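Probable Rab-related GTPase (Acanthamoeba polyphaga mimivirus, PDB 5XC5) binds GTP and magnesium as a Rab-family small GTPase and may take part in protein transport. Local coordinates at residues A[89-92]-A[93-97]; A[135-138]-A[139-143]; A[151-154]-A[155-158]. The protein carries 1 engineered substitution. All blocks are in the same frame, centred on the assembly; numbering follows the deposited sequence. Where two conformers were deposited one is given.

Contact 1 of 3, residues A[89-92]-A[93-97]; sequences TDRE and SFDDV
D90 caps the N-terminus of helix 91-107, the helix of the beta-alpha-beta unit that joins strands 81-87 and 113-119, and S93 is its main partner. The backbone N of S93 donates to D90 OD1 over 3.1 Å, approaching from above the carboxylate plane, 70° out of it. The inner side of this turn is compact. S93 OG is turned back toward D90 by a chi1 of 82°, between the backbone N and the carbonyl carbon, and donates to D90 O at 2.7 Å. The same carbonyl accepts F94 N, in its own plane, while the S93 hydroxyl also meets D87 N, which ties the cap to the end of strand 81-87. F94 fills in behind, its ring edge-to-face with F86 and packed against I135. Also on the inner side, D96 OD2 is hydrogen-bonded to S13 OG in the P-loop.

The outer side is looser and wetter. R91 bends at chi2 and runs alongside F94, whose CD2 stands over the centre of the guanidinium face, with the two planes 72° apart. The R91 salt bridge to D95 is long and weak, NE to OD1 3.4 Å, and water 1 spans the pair, donating a hydrogen bond to D95 OD2 and accepting a weak one from R91 NE. Firmer hold on the guanidinium probably comes from E134 and the carbonyl of R129. Alongside, E92 and D96, one turn apart, carry like charges, which water 2 probably helps to tolerate: it donates to both acids, 2.7 Å from E92 OE2 and 2.9 Å from D96 OD1.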
# COMPACT_ATOMS: atom_id res chain seq x y z
N THR A 89 -2.20 -12.30 8.77
CA THR A 89 -2.06 -13.73 9.04
C THR A 89 -0.82 -14.33 8.40
O THR A 89 -0.53 -15.51 8.63
CB THR A 89 -3.27 -14.53 8.55
OG1 THR A 89 -3.30 -14.55 7.12
CG2 THR A 89 -4.57 -13.95 9.07
N ASP A 90 -0.12 -13.59 7.56
CA ASP A 90 0.98 -14.09 6.74
C ASP A 90 2.26 -13.50 7.34
O ASP A 90 2.65 -12.37 7.02
CB ASP A 90 0.76 -13.68 5.29
CG ASP A 90 1.79 -14.26 4.33
OD1 ASP A 90 2.88 -14.68 4.77
OD2 ASP A 90 1.50 -14.23 3.12
N ARG A 91 2.91 -14.27 8.22
CA ARG A 91 4.06 -13.77 8.94
C ARG A 91 5.20 -13.38 8.00
O ARG A 91 5.85 -12.35 8.19
CB ARG A 91 4.55 -14.83 9.93
CG ARG A 91 5.72 -14.38 10.74
CD ARG A 91 5.32 -13.24 11.65
NE ARG A 91 6.47 -12.50 12.15
CZ ARG A 91 6.45 -11.75 13.25
NH1 ARG A 91 7.54 -11.11 13.63
NH2 ARG A 91 5.34 -11.66 13.98
N GLU A 92 5.46 -14.21 6.99
CA GLU A 92 6.51 -13.89 6.03
C GLU A 92 6.21 -12.57 5.32
O GLU A 92 7.12 -11.78 5.06
CB GLU A 92 6.67 -15.03 5.03
CG GLU A 92 7.69 -14.79 3.94
CD GLU A 92 7.79 -15.95 2.96
OE1 GLU A 92 6.82 -16.74 2.86
OE2 GLU A 92 8.82 -16.06 2.27
N SER A 93 4.94 -12.31 5.01
CA SER A 93 4.60 -11.06 4.33
C SER A 93 4.93 -9.85 5.21
O SER A 93 5.36 -8.80 4.71
CB SER A 93 3.14 -11.05 3.86
OG SER A 93 2.22 -10.71 4.88
N PHE A 94 4.75 -9.99 6.53
CA PHE A 94 5.16 -8.93 7.44
C PHE A 94 6.68 -8.80 7.50
O PHE A 94 7.22 -7.69 7.43
CB PHE A 94 4.58 -9.13 8.84
CG PHE A 94 5.08 -8.14 9.83
CD1 PHE A 94 4.65 -6.82 9.79
CD2 PHE A 94 6.01 -8.51 10.79
CE1 PHE A 94 5.13 -5.89 10.68
CE2 PHE A 94 6.49 -7.58 11.70
CZ PHE A 94 6.05 -6.27 11.65
N ASP A 95 7.40 -9.92 7.65
CA ASP A 95 8.85 -9.83 7.65
C ASP A 95 9.38 -9.21 6.36
O ASP A 95 10.38 -8.48 6.38
CB ASP A 95 9.47 -11.21 7.91
CG ASP A 95 9.09 -11.79 9.27
OD1 ASP A 95 8.82 -11.02 10.22
OD2 ASP A 95 9.08 -13.03 9.40
N ASP A 96 8.69 -9.45 5.24
CA ASP A 96 9.08 -8.89 3.95
C ASP A 96 8.97 -7.36 3.91
O ASP A 96 9.64 -6.74 3.08
CB ASP A 96 8.20 -9.46 2.83
CG ASP A 96 8.44 -10.93 2.57
OD1 ASP A 96 9.47 -11.48 3.01
OD2 ASP A 96 7.59 -11.54 1.89
N VAL A 97 8.14 -6.74 4.76
CA VAL A 97 7.94 -5.29 4.71
C VAL A 97 9.27 -4.56 4.85
O VAL A 97 9.53 -3.58 4.14
CB VAL A 97 6.93 -4.83 5.78
CG1 VAL A 97 6.91 -3.31 5.89
CG2 VAL A 97 5.53 -5.34 5.46
O HOH W 1 9.18 -13.94 12.09
O HOH W 2 10.26 -13.91 1.69

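Contact 2 of 3, residues A[135-138]-A[139-143]; sequences IKKF and CRDND. With ACT (acetate ion), chain E.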
# COMPACT_ATOMS: atom_id res chain seq x y z
N ILE A 135 3.82 -4.20 14.93
CA ILE A 135 3.64 -3.32 13.79
C ILE A 135 4.02 -1.89 14.15
O ILE A 135 4.77 -1.22 13.43
CB ILE A 135 2.18 -3.40 13.28
CG1 ILE A 135 1.89 -4.80 12.73
CG2 ILE A 135 1.90 -2.30 12.24
CD1 ILE A 135 0.41 -5.14 12.61
N LYS A 136 3.50 -1.39 15.28
CA LYS A 136 3.83 -0.03 15.70
C LYS A 136 5.32 0.13 15.95
O LYS A 136 5.92 1.14 15.55
CB LYS A 136 3.04 0.33 16.96
CG LYS A 136 1.53 0.47 16.74
CD LYS A 136 0.80 0.68 18.06
CE LYS A 136 -0.71 0.62 17.87
NZ LYS A 136 -1.28 1.86 17.28
N LYS A 137 5.94 -0.85 16.60
CA LYS A 137 7.37 -0.77 16.87
C LYS A 137 8.19 -0.78 15.58
O LYS A 137 9.13 0.01 15.42
CB LYS A 137 7.79 -1.92 17.78
CG LYS A 137 9.29 -2.06 17.95
CD LYS A 137 9.89 -0.82 18.60
CE LYS A 137 11.08 -1.19 19.48
NZ LYS A 137 12.07 -1.98 18.70
N PHE A 138 7.83 -1.65 14.63
CA PHE A 138 8.52 -1.65 13.35
C PHE A 138 8.47 -0.27 12.70
O PHE A 138 9.48 0.25 12.22
CB PHE A 138 7.92 -2.71 12.41
CG PHE A 138 8.48 -2.63 11.02
CD1 PHE A 138 9.64 -3.32 10.70
CD2 PHE A 138 7.89 -1.82 10.06
CE1 PHE A 138 10.18 -3.22 9.44
CE2 PHE A 138 8.44 -1.71 8.80
CZ PHE A 138 9.58 -2.41 8.48
N CYS A 139 7.28 0.33 12.66
CA CYS A 139 7.16 1.61 11.98
C CYS A 139 7.89 2.72 12.72
O CYS A 139 8.47 3.62 12.09
CB CYS A 139 5.68 1.95 11.75
SG CYS A 139 4.85 0.79 10.63
N ARG A 140 7.91 2.65 14.06
CA ARG A 140 8.64 3.64 14.83
C ARG A 140 10.12 3.64 14.48
O ARG A 140 10.78 4.68 14.59
CB ARG A 140 8.47 3.38 16.33
CG ARG A 140 9.09 4.44 17.25
CD ARG A 140 8.42 5.78 17.01
NE ARG A 140 8.97 6.87 17.81
CZ ARG A 140 10.03 7.58 17.46
NH1 ARG A 140 10.69 7.28 16.35
NH2 ARG A 140 10.45 8.58 18.22
N ASP A 141 10.64 2.50 14.04
CA ASP A 141 12.06 2.33 13.75
C ASP A 141 12.43 2.58 12.29
O ASP A 141 13.62 2.66 11.98
CB ASP A 141 12.49 0.90 14.11
CG ASP A 141 12.48 0.64 15.61
OD1 ASP A 141 12.44 1.62 16.39
OD2 ASP A 141 12.52 -0.54 16.01
N ASN A 142 11.45 2.71 11.40
CA ASN A 142 11.74 2.70 9.97
C ASN A 142 11.17 3.92 9.24
O ASN A 142 10.99 3.87 8.02
CB ASN A 142 11.28 1.39 9.33
CG ASN A 142 12.15 0.22 9.75
OD1 ASN A 142 13.26 0.06 9.24
ND2 ASN A 142 11.66 -0.59 10.68
N ASP A 143 10.89 5.00 9.96
CA ASP A 143 10.50 6.27 9.35
C ASP A 143 9.29 6.10 8.42
O ASP A 143 9.30 6.52 7.26
CB ASP A 143 11.69 6.92 8.63
CG ASP A 143 11.39 8.32 8.13
OD1 ASP A 143 10.52 9.01 8.72
OD2 ASP A 143 12.04 8.73 7.15
C ACT E . 13.11 10.11 16.44
O ACT E . 12.43 9.42 15.66
OXT ACT E . 12.93 9.97 17.67
CH3 ACT E . 14.10 11.09 15.92
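N142 folds back on F138 and engages it twice with one nitrogen: ND2 donates to F138 O at 2.8 Å and at the same time sits 3.2 Å above one face of the phenyl ring, offset toward the rim. The bond is fairly straight (158°) and the carbonyl oxygen lies near the amide plane; the amide and ring planes are 28° apart. The N142 torsion, with CG anti to the carbonyl carbon (chi1 -71°), turns the amide back toward the helix. F138 O is gripped from a second direction by D141 N, 3.1 Å away, and the two donors reach it from opposite faces of its plane.

This is the C-terminal end of helix 132-141, which crosses between strands 113-119 and 145-148 in a beta-alpha-beta unit of the Ras-like fold. Side-chain donation from N142 thus occupies a carbonyl of the last turn. On the inner flank, C139 SG lies at the edge of the F138 ring, 4.0 Å from CD2, and C139 also packs against V116 and Y146. F138 itself leans on V97 and Y98 of helix 91-107, and Y98 touches N142 too.

The outward flank is ionic. K137 curls through bends at chi2, chi3 and chi4 to bring NZ within 3.1 Å of D141 OD2, meeting the syn lone pair of that oxygen in a salt bridge. R140 diverges from K137 and holds an acetate, probably from the crystallisation liquor, edge-on: NH1 bonds its O at 2.8 Å and NH2 its OXT at 2.9 Å.

Contact 3 of 3, residues A[151-154]-A[155-158]; sequences SFES and DTVN. With GTP (guanosine-5'-triphosphate), chain B.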
# COMPACT_ATOMS: atom_id res chain seq x y z
N SER A 151 -9.56 -5.08 2.50
CA SER A 151 -9.95 -4.70 1.14
C SER A 151 -11.46 -4.71 0.96
O SER A 151 -11.98 -3.96 0.13
CB SER A 151 -9.37 -5.70 0.13
OG SER A 151 -7.97 -5.90 0.31
N PHE A 152 -12.16 -5.55 1.71
CA PHE A 152 -13.60 -5.72 1.57
C PHE A 152 -14.40 -4.69 2.34
O PHE A 152 -15.63 -4.66 2.22
CB PHE A 152 -14.00 -7.14 2.02
CG PHE A 152 -13.20 -8.23 1.37
CD1 PHE A 152 -12.77 -8.10 0.06
CD2 PHE A 152 -12.87 -9.38 2.07
CE1 PHE A 152 -12.02 -9.09 -0.54
CE2 PHE A 152 -12.13 -10.39 1.46
CZ PHE A 152 -11.70 -10.23 0.16
N GLU A 153 -13.74 -3.84 3.12
CA GLU A 153 -14.40 -2.80 3.89
C GLU A 153 -13.96 -1.44 3.35
O GLU A 153 -12.87 -0.96 3.68
CB GLU A 153 -14.08 -2.95 5.37
CG GLU A 153 -14.80 -1.92 6.26
CD GLU A 153 -16.22 -1.68 5.81
OE1 GLU A 153 -17.05 -2.61 5.93
OE2 GLU A 153 -16.52 -0.56 5.32
N SER A 154 -14.82 -0.82 2.54
CA SER A 154 -14.45 0.42 1.88
C SER A 154 -14.09 1.52 2.88
O SER A 154 -13.29 2.39 2.56
CB SER A 154 -15.60 0.89 0.99
OG SER A 154 -16.72 1.21 1.77
N ASP A 155 -14.67 1.50 4.08
CA ASP A 155 -14.33 2.53 5.06
C ASP A 155 -12.84 2.49 5.41
O ASP A 155 -12.21 3.54 5.62
CB ASP A 155 -15.18 2.38 6.32
CG ASP A 155 -16.63 2.76 6.10
OD1 ASP A 155 -17.00 3.14 4.97
OD2 ASP A 155 -17.41 2.66 7.07
N THR A 156 -12.25 1.29 5.45
CA THR A 156 -10.83 1.23 5.76
C THR A 156 -9.96 1.63 4.58
O THR A 156 -8.87 2.18 4.78
CB THR A 156 -10.42 -0.17 6.24
OG1 THR A 156 -10.35 -1.08 5.14
CG2 THR A 156 -11.36 -0.69 7.32
N VAL A 157 -10.44 1.41 3.36
CA VAL A 157 -9.67 1.81 2.18
C VAL A 157 -9.75 3.31 1.97
O VAL A 157 -8.74 3.97 1.69
CB VAL A 157 -10.18 1.02 0.96
CG1 VAL A 157 -9.54 1.54 -0.33
CG2 VAL A 157 -9.90 -0.47 1.14
N ASN A 158 -10.93 3.89 2.18
CA ASN A 158 -11.05 5.34 2.15
C ASN A 158 -10.13 5.98 3.18
O ASN A 158 -9.50 7.02 2.91
CB ASN A 158 -12.50 5.73 2.41
CG ASN A 158 -12.70 7.22 2.53
OD1 ASN A 158 -12.87 7.74 3.63
ND2 ASN A 158 -12.68 7.92 1.40
PG GTP B . -0.13 -10.02 -6.15
O1G GTP B . -0.67 -9.22 -7.32
O2G GTP B . 0.06 -11.46 -6.51
O3G GTP B . 1.11 -9.41 -5.55
O3B GTP B . -1.26 -10.10 -4.96
PB GTP B . -2.12 -8.87 -4.34
O1B GTP B . -2.50 -7.88 -5.42
O2B GTP B . -1.39 -8.26 -3.18
O3A GTP B . -3.40 -9.59 -3.66
PA GTP B . -4.89 -9.69 -4.31
O1A GTP B . -5.59 -8.33 -4.26
O2A GTP B . -4.82 -10.38 -5.69
O5' GTP B . -5.61 -10.64 -3.21
C5' GTP B . -5.18 -11.97 -2.99
C4' GTP B . -6.32 -12.76 -2.34
O4' GTP B . -6.53 -12.22 -1.04
C3' GTP B . -7.63 -12.67 -3.08
O3' GTP B . -8.30 -13.92 -3.04
C2' GTP B . -8.43 -11.66 -2.28
O2' GTP B . -9.82 -11.85 -2.37
C1' GTP B . -7.90 -11.89 -0.88
N9 GTP B . -8.01 -10.64 -0.10
C8 GTP B . -7.65 -9.38 -0.49
N7 GTP B . -7.91 -8.52 0.52
C5 GTP B . -8.45 -9.23 1.54
C6 GTP B . -8.90 -8.87 2.81
O6 GTP B . -8.88 -7.70 3.24
N1 GTP B . -9.40 -9.87 3.60
C2 GTP B . -9.45 -11.19 3.20
N2 GTP B . -9.94 -12.09 4.03
N3 GTP B . -9.00 -11.56 1.95
C4 GTP B . -8.52 -10.57 1.16
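E153 and D155 meet at the N-terminus of helix 154-169, where E153 is the N-cap residue; the residues just before it, S150 to F152, probably correspond to the SAK motif of small GTPases. Hydrogen bonds define the cap. E153 bends at chi2 (40°) to bring its carboxylate over the first turn, and OE2 accepts D155 N at 3.0 Å on its anti side, 17° out of the carboxylate plane. E153 O takes T156 N from above its carbonyl plane and, weakly, V157 N. T156 OG1 lies close to the same oxygen and also receives the N-H of S150. From S154 O onward regular helical bonding begins, with N158 N 2.8 Å away.

Charge is less comfortable here: E153 OE2 is 3.7 Å from D155 OD1, and the helix N-terminus probably eases this pairing of two acids.

Apolar contact is modest. E153 CG touches T156 CG2 at 3.8 Å as the two side chains cross at about a right angle, and buried V157 turns inward against F25 of helix 18-26.

Within these segments, the nucleotide contacts come from S151 and F152. F152 lays one ring face over the guanine, CE2 3.3 Å from C2 of GTP, while O2' of the ribose lies at the ring edge. S151 meets the O6/N7 edge of the base: its backbone N donates to O6 at 2.8 Å, and its OG, which itself accepts a hydrogen bond from N119 ND2, donates to N7 of GTP at 2.6 Å.

How the contacts relate
Contacts 1 and 2 lie on neighbouring helices, 91-107 and 132-141, and pack against each other through apolar side chains. Contact 3 stands apart, its centre about 21 Å from that of contact 1 and about 23 Å from that of contact 2. All three are partly buried, and contact 3 is the most exposed. Contacts 1 and 3 are both helix N-caps with acidic side chains, an aspartate serving the amide of S93 and a glutamate that of D155, whereas contact 2 closes a helix C-terminus with an asparagine amide. Among the three, contact 3 alone bonds GTP; contact 1 approaches the nucleotide site through S13.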